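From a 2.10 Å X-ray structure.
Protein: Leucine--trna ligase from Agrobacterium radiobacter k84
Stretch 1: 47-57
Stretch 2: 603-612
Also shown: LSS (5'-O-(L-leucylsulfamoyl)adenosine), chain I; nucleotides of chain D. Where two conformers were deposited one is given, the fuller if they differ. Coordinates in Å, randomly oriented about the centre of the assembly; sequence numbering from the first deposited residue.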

# COMPACT_ATOMS: atom_id res chain seq x y z
N HIS B 47 11.92 -13.38 -0.09
CA HIS B 47 11.75 -13.80 -1.47
C HIS B 47 11.82 -12.64 -2.51
O HIS B 47 11.68 -11.45 -2.20
CB HIS B 47 10.50 -14.70 -1.58
CG HIS B 47 9.21 -13.97 -1.50
ND1 HIS B 47 8.00 -14.62 -1.33
CD2 HIS B 47 8.92 -12.66 -1.60
CE1 HIS B 47 7.02 -13.74 -1.35
NE2 HIS B 47 7.55 -12.54 -1.49
N ILE B 48 12.06 -13.03 -3.76
CA ILE B 48 12.43 -12.11 -4.82
C ILE B 48 11.48 -10.96 -4.98
O ILE B 48 11.88 -9.85 -5.33
CB ILE B 48 12.68 -12.84 -6.17
CG1 ILE B 48 13.54 -11.97 -7.09
CG2 ILE B 48 11.34 -13.26 -6.76
CD1 ILE B 48 15.05 -11.95 -6.77
N GLY B 49 10.23 -11.18 -4.67
CA GLY B 49 9.24 -10.14 -4.67
C GLY B 49 9.51 -9.04 -3.70
O GLY B 49 9.32 -7.84 -4.02
N HIS B 50 9.93 -9.42 -2.47
CA HIS B 50 10.39 -8.44 -1.53
C HIS B 50 11.55 -7.62 -2.05
O HIS B 50 11.65 -6.46 -1.72
CB HIS B 50 10.87 -9.13 -0.20
CG HIS B 50 9.81 -9.90 0.52
ND1 HIS B 50 10.01 -11.17 0.98
CD2 HIS B 50 8.59 -9.53 0.98
CE1 HIS B 50 8.97 -11.58 1.67
NE2 HIS B 50 8.08 -10.61 1.67
N VAL B 51 12.53 -8.27 -2.67
CA VAL B 51 13.66 -7.61 -3.17
C VAL B 51 13.23 -6.48 -4.14
O VAL B 51 13.82 -5.39 -4.10
CB VAL B 51 14.58 -8.54 -3.93
CG1 VAL B 51 15.78 -7.77 -4.47
CG2 VAL B 51 15.04 -9.66 -3.04
N ARG B 52 12.19 -6.72 -4.94
CA ARG B 52 11.70 -5.71 -5.89
C ARG B 52 11.08 -4.53 -5.14
O ARG B 52 11.38 -3.35 -5.42
CB ARG B 52 10.68 -6.28 -6.87
CG ARG B 52 10.28 -5.23 -7.89
CD ARG B 52 9.17 -5.68 -8.78
NE ARG B 52 9.07 -4.83 -9.96
CZ ARG B 52 8.10 -4.91 -10.84
NH1 ARG B 52 7.17 -5.88 -10.73
NH2 ARG B 52 8.08 -4.05 -11.89
N ASN B 53 10.20 -4.87 -4.22
CA ASN B 53 9.50 -3.93 -3.40
C ASN B 53 10.47 -2.98 -2.60
O ASN B 53 10.27 -1.75 -2.54
CB ASN B 53 8.61 -4.71 -2.45
CG ASN B 53 7.60 -3.88 -1.76
OD1 ASN B 53 6.61 -4.44 -1.26
ND2 ASN B 53 7.82 -2.58 -1.65
N TYR B 54 11.56 -3.53 -2.14
CA TYR B 54 12.44 -2.88 -1.20
C TYR B 54 13.58 -2.16 -1.94
O TYR B 54 14.14 -1.16 -1.47
CB TYR B 54 12.89 -3.86 -0.10
CG TYR B 54 11.74 -4.50 0.73
CD1 TYR B 54 10.53 -3.87 0.89
CD2 TYR B 54 11.89 -5.73 1.39
CE1 TYR B 54 9.51 -4.40 1.60
CE2 TYR B 54 10.81 -6.29 2.13
CZ TYR B 54 9.64 -5.65 2.23
OH TYR B 54 8.55 -6.14 2.98
N SER B 55 13.98 -2.70 -3.06
CA SER B 55 14.92 -2.05 -3.95
C SER B 55 14.45 -0.67 -4.32
O SER B 55 15.26 0.27 -4.37
CB SER B 55 15.09 -2.83 -5.22
OG SER B 55 15.85 -3.95 -4.94
N MET B 56 13.17 -0.54 -4.55
CA MET B 56 12.60 0.77 -5.02
C MET B 56 12.72 1.82 -3.91
O MET B 56 13.06 2.99 -4.19
CB MET B 56 11.15 0.65 -5.43
CG MET B 56 10.87 -0.24 -6.63
SD MET B 56 9.09 -0.43 -7.02
CE MET B 56 9.33 -1.58 -8.38
N GLY B 57 12.45 1.40 -2.67
CA GLY B 57 12.58 2.26 -1.54
C GLY B 57 13.99 2.63 -1.29
O GLY B 57 14.24 3.78 -1.01
N THR B 603 10.80 -3.38 -16.38
CA THR B 603 9.51 -2.90 -16.87
C THR B 603 9.12 -1.79 -15.99
O THR B 603 9.91 -1.32 -15.21
CB THR B 603 8.44 -4.02 -16.90
OG1 THR B 603 7.24 -3.51 -17.47
CG2 THR B 603 8.10 -4.58 -15.46
N THR B 604 7.91 -1.30 -16.17
CA THR B 604 7.37 -0.24 -15.36
C THR B 604 7.23 -0.76 -13.89
O THR B 604 6.91 -1.94 -13.70
CB THR B 604 6.00 0.10 -15.92
OG1 THR B 604 6.10 0.16 -17.36
CG2 THR B 604 5.46 1.45 -15.37
N TYR B 605 7.39 0.13 -12.91
CA TYR B 605 7.39 -0.24 -11.50
C TYR B 605 6.13 -1.02 -11.11
O TYR B 605 6.19 -1.94 -10.29
CB TYR B 605 7.58 0.98 -10.57
CG TYR B 605 6.33 1.74 -10.37
CD1 TYR B 605 5.97 2.78 -11.23
CD2 TYR B 605 5.49 1.46 -9.34
CE1 TYR B 605 4.79 3.51 -11.02
CE2 TYR B 605 4.30 2.17 -9.15
CZ TYR B 605 3.96 3.17 -10.01
OH TYR B 605 2.77 3.86 -9.81
N ASN B 606 4.99 -0.64 -11.67
CA ASN B 606 3.73 -1.25 -11.33
C ASN B 606 3.30 -2.42 -12.23
O ASN B 606 2.23 -2.93 -12.02
CB ASN B 606 2.63 -0.22 -11.26
CG ASN B 606 2.44 0.54 -12.60
OD1 ASN B 606 3.13 0.32 -13.55
ND2 ASN B 606 1.49 1.41 -12.62
N ALA B 607 4.16 -2.89 -13.13
CA ALA B 607 3.81 -4.02 -13.98
C ALA B 607 4.52 -5.30 -13.56
O ALA B 607 5.64 -5.23 -13.01
CB ALA B 607 4.16 -3.72 -15.44
N PRO B 608 3.96 -6.46 -13.94
CA PRO B 608 4.53 -7.80 -13.57
C PRO B 608 5.84 -8.10 -14.21
O PRO B 608 6.08 -7.63 -15.30
CB PRO B 608 3.48 -8.83 -14.06
CG PRO B 608 2.24 -8.02 -14.43
CD PRO B 608 2.59 -6.55 -14.52
N ILE B 609 6.71 -8.80 -13.49
CA ILE B 609 7.93 -9.35 -14.02
C ILE B 609 7.82 -10.86 -13.97
O ILE B 609 7.46 -11.44 -12.89
CB ILE B 609 9.17 -8.92 -13.22
CG1 ILE B 609 9.47 -7.45 -13.45
CG2 ILE B 609 10.39 -9.73 -13.59
CD1 ILE B 609 10.59 -6.85 -12.64
N ASN B 610 8.18 -11.52 -15.09
CA ASN B 610 8.39 -12.96 -15.11
C ASN B 610 9.82 -13.25 -14.85
O ASN B 610 10.65 -13.06 -15.72
CB ASN B 610 7.86 -13.58 -16.42
CG ASN B 610 6.34 -13.43 -16.53
OD1 ASN B 610 5.65 -13.16 -15.56
ND2 ASN B 610 5.85 -13.47 -17.72
N TRP B 611 10.14 -13.73 -13.63
CA TRP B 611 11.51 -13.77 -13.19
C TRP B 611 12.24 -14.93 -13.85
O TRP B 611 11.73 -16.04 -13.84
CB TRP B 611 11.63 -13.91 -11.65
CG TRP B 611 13.00 -14.21 -11.24
CD1 TRP B 611 13.56 -15.43 -11.15
CD2 TRP B 611 14.04 -13.27 -10.90
NE1 TRP B 611 14.89 -15.32 -10.79
CE2 TRP B 611 15.18 -14.00 -10.62
CE3 TRP B 611 14.08 -11.90 -10.78
CZ2 TRP B 611 16.35 -13.40 -10.29
CZ3 TRP B 611 15.25 -11.31 -10.43
CH2 TRP B 611 16.36 -12.03 -10.20
N GLU B 612 13.44 -14.66 -14.38
CA GLU B 612 14.41 -15.69 -14.85
C GLU B 612 15.67 -15.59 -13.98
O GLU B 612 16.20 -14.50 -13.85
CB GLU B 612 14.81 -15.38 -16.31
CG GLU B 612 13.64 -15.21 -17.28
CD GLU B 612 13.90 -14.29 -18.47
OE1 GLU B 612 14.07 -13.05 -18.29
OE2 GLU B 612 13.89 -14.83 -19.59
C1 LSS I . 2.71 -8.24 4.08
N1 LSS I . 6.03 -9.51 -6.08
O1 LSS I . 1.98 -8.23 3.11
S1 LSS I . 4.35 -9.71 2.97
C2 LSS I . 5.97 -8.24 -5.69
N2 LSS I . 3.84 -8.91 4.13
O2 LSS I . 3.15 -6.85 -1.88
N3 LSS I . 5.79 -7.87 -4.40
O3 LSS I . 4.21 -4.90 -0.24
C4 LSS I . 5.68 -8.85 -3.47
N4 LSS I . 3.08 -7.86 6.52
O4 LSS I . 6.25 -7.50 -0.27
C5 LSS I . 5.65 -10.19 -3.83
O5 LSS I . 4.63 -8.70 1.77
C6 LSS I . 5.80 -10.51 -5.16
N6 LSS I . 5.83 -11.83 -5.51
C7 LSS I . 1.70 -5.08 6.19
N7 LSS I . 5.47 -10.92 -2.70
C8 LSS I . 5.34 -10.05 -1.65
C9 LSS I . 2.24 -5.98 5.07
N9 LSS I . 5.50 -8.79 -2.14
CA LSS I . 2.28 -7.50 5.31
C10 LSS I . 0.19 -5.32 6.33
C11 LSS I . 2.10 -3.60 5.86
O1A LSS I . 3.49 -10.74 2.36
C21 LSS I . 5.40 -7.54 -1.41
C22 LSS I . 4.02 -7.31 -0.88
C23 LSS I . 4.26 -6.28 0.23
C24 LSS I . 5.63 -6.69 0.71
C25 LSS I . 5.57 -7.64 1.91
O2A LSS I . 5.65 -10.27 3.22
P A D 13 5.86 -4.80 -20.45
OP1 A D 13 5.22 -4.91 -19.13
OP2 A D 13 5.02 -4.90 -21.63
O5' A D 13 6.77 -3.50 -20.41
C5' A D 13 6.39 -2.21 -20.91
C4' A D 13 7.70 -1.52 -21.15
O4' A D 13 8.36 -2.16 -22.27
C3' A D 13 7.69 -0.03 -21.45
O3' A D 13 7.89 0.66 -20.25
C2' A D 13 8.96 0.12 -22.28
O2' A D 13 10.19 0.27 -21.58
C1' A D 13 8.95 -1.18 -23.09
N9 A D 13 8.21 -1.11 -24.35
C8 A D 13 7.08 -1.76 -24.78
N7 A D 13 6.70 -1.44 -26.00
C5 A D 13 7.65 -0.51 -26.40
C6 A D 13 7.83 0.21 -27.60
N6 A D 13 7.01 0.12 -28.64
N1 A D 13 8.90 1.03 -27.68
C2 A D 13 9.67 1.19 -26.59
N3 A D 13 9.60 0.58 -25.41
C4 A D 13 8.59 -0.31 -25.40

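Arg-52 is the centre of the contact between the helix of residues 48-57 and the loop and short strand of 603-612. Its side chain leaves the helix fully extended, chi1 to chi3 all t, and so carries the guanidinium far enough to reach the backbone of the other stretch. There both terminal nitrogens converge on one carbonyl: NH1 of Arg-52 donates to O of Ala-607 at 2.8 Å, and NH2 of Arg-52 donates to the same O of Ala-607 at 2.9 Å. This forked pair holds the acceptor near the guanidinium plane. Because the acceptor is a main-chain oxygen, the side chain of Ala-607 is free to point away.

The carbonyl belongs to the last residue of a type I beta turn, Thr-604 to Ala-607, closed by the backbone bond from N of Ala-607 to O of Thr-604 (3.0 Å). The turn gathers several carbonyls around the cation: O of Thr-604 lies at the guanidinium edge, 3.0 Å from NH2 of Arg-52, whereas O of Tyr-605 sits over one face, 3.3 Å from NH2 of Arg-52, at an angle too poor for a hydrogen bond. The opposite face is covered by Ile-609, whose CD1 comes within 3.6 Å of CZ of Arg-52. An aliphatic side chain suits this position, since the flat face of a guanidinium offers no N-H to satisfy. CG2 of Thr-603 packs against the guanidinium, 3.6 Å from NH2 of Arg-52, while OG1 of Thr-603 lies 3.0 Å from OP1 of A13 in chain D. Arg-52 gives up 104 Å² to the other stretch, the largest share of any residue here.

Apolar contacts flank this polar centre along the helix. One turn before Arg-52, Ile-48 (chi1 t, chi2 p) places CD1 over the face of the Trp-611 six-membered ring, 3.8 Å from its centroid and 19° off the ring normal, a CH-pi contact; the closest atoms are CD1 of Ile-48 and CH2 of Trp-611, 3.7 Å apart. The broad indole gives the methyl a flat surface to rest on. One turn after Arg-52, the extended end of Met-56 brings CE to 3.8 Å from CB of Tyr-605 and 3.7 Å from O of Tyr-605, while the phenol leads away.

Ile-48, Arg-52 and Met-56, spaced four apart, all point toward the second stretch. Gly-49, His-50 and Asn-53 instead serve the ligand: NE2 of His-50 donates to O2A of LSS at 2.9 Å, and Gly-49, lacking a side chain, lets C6 of LSS approach its CA to 3.5 Å.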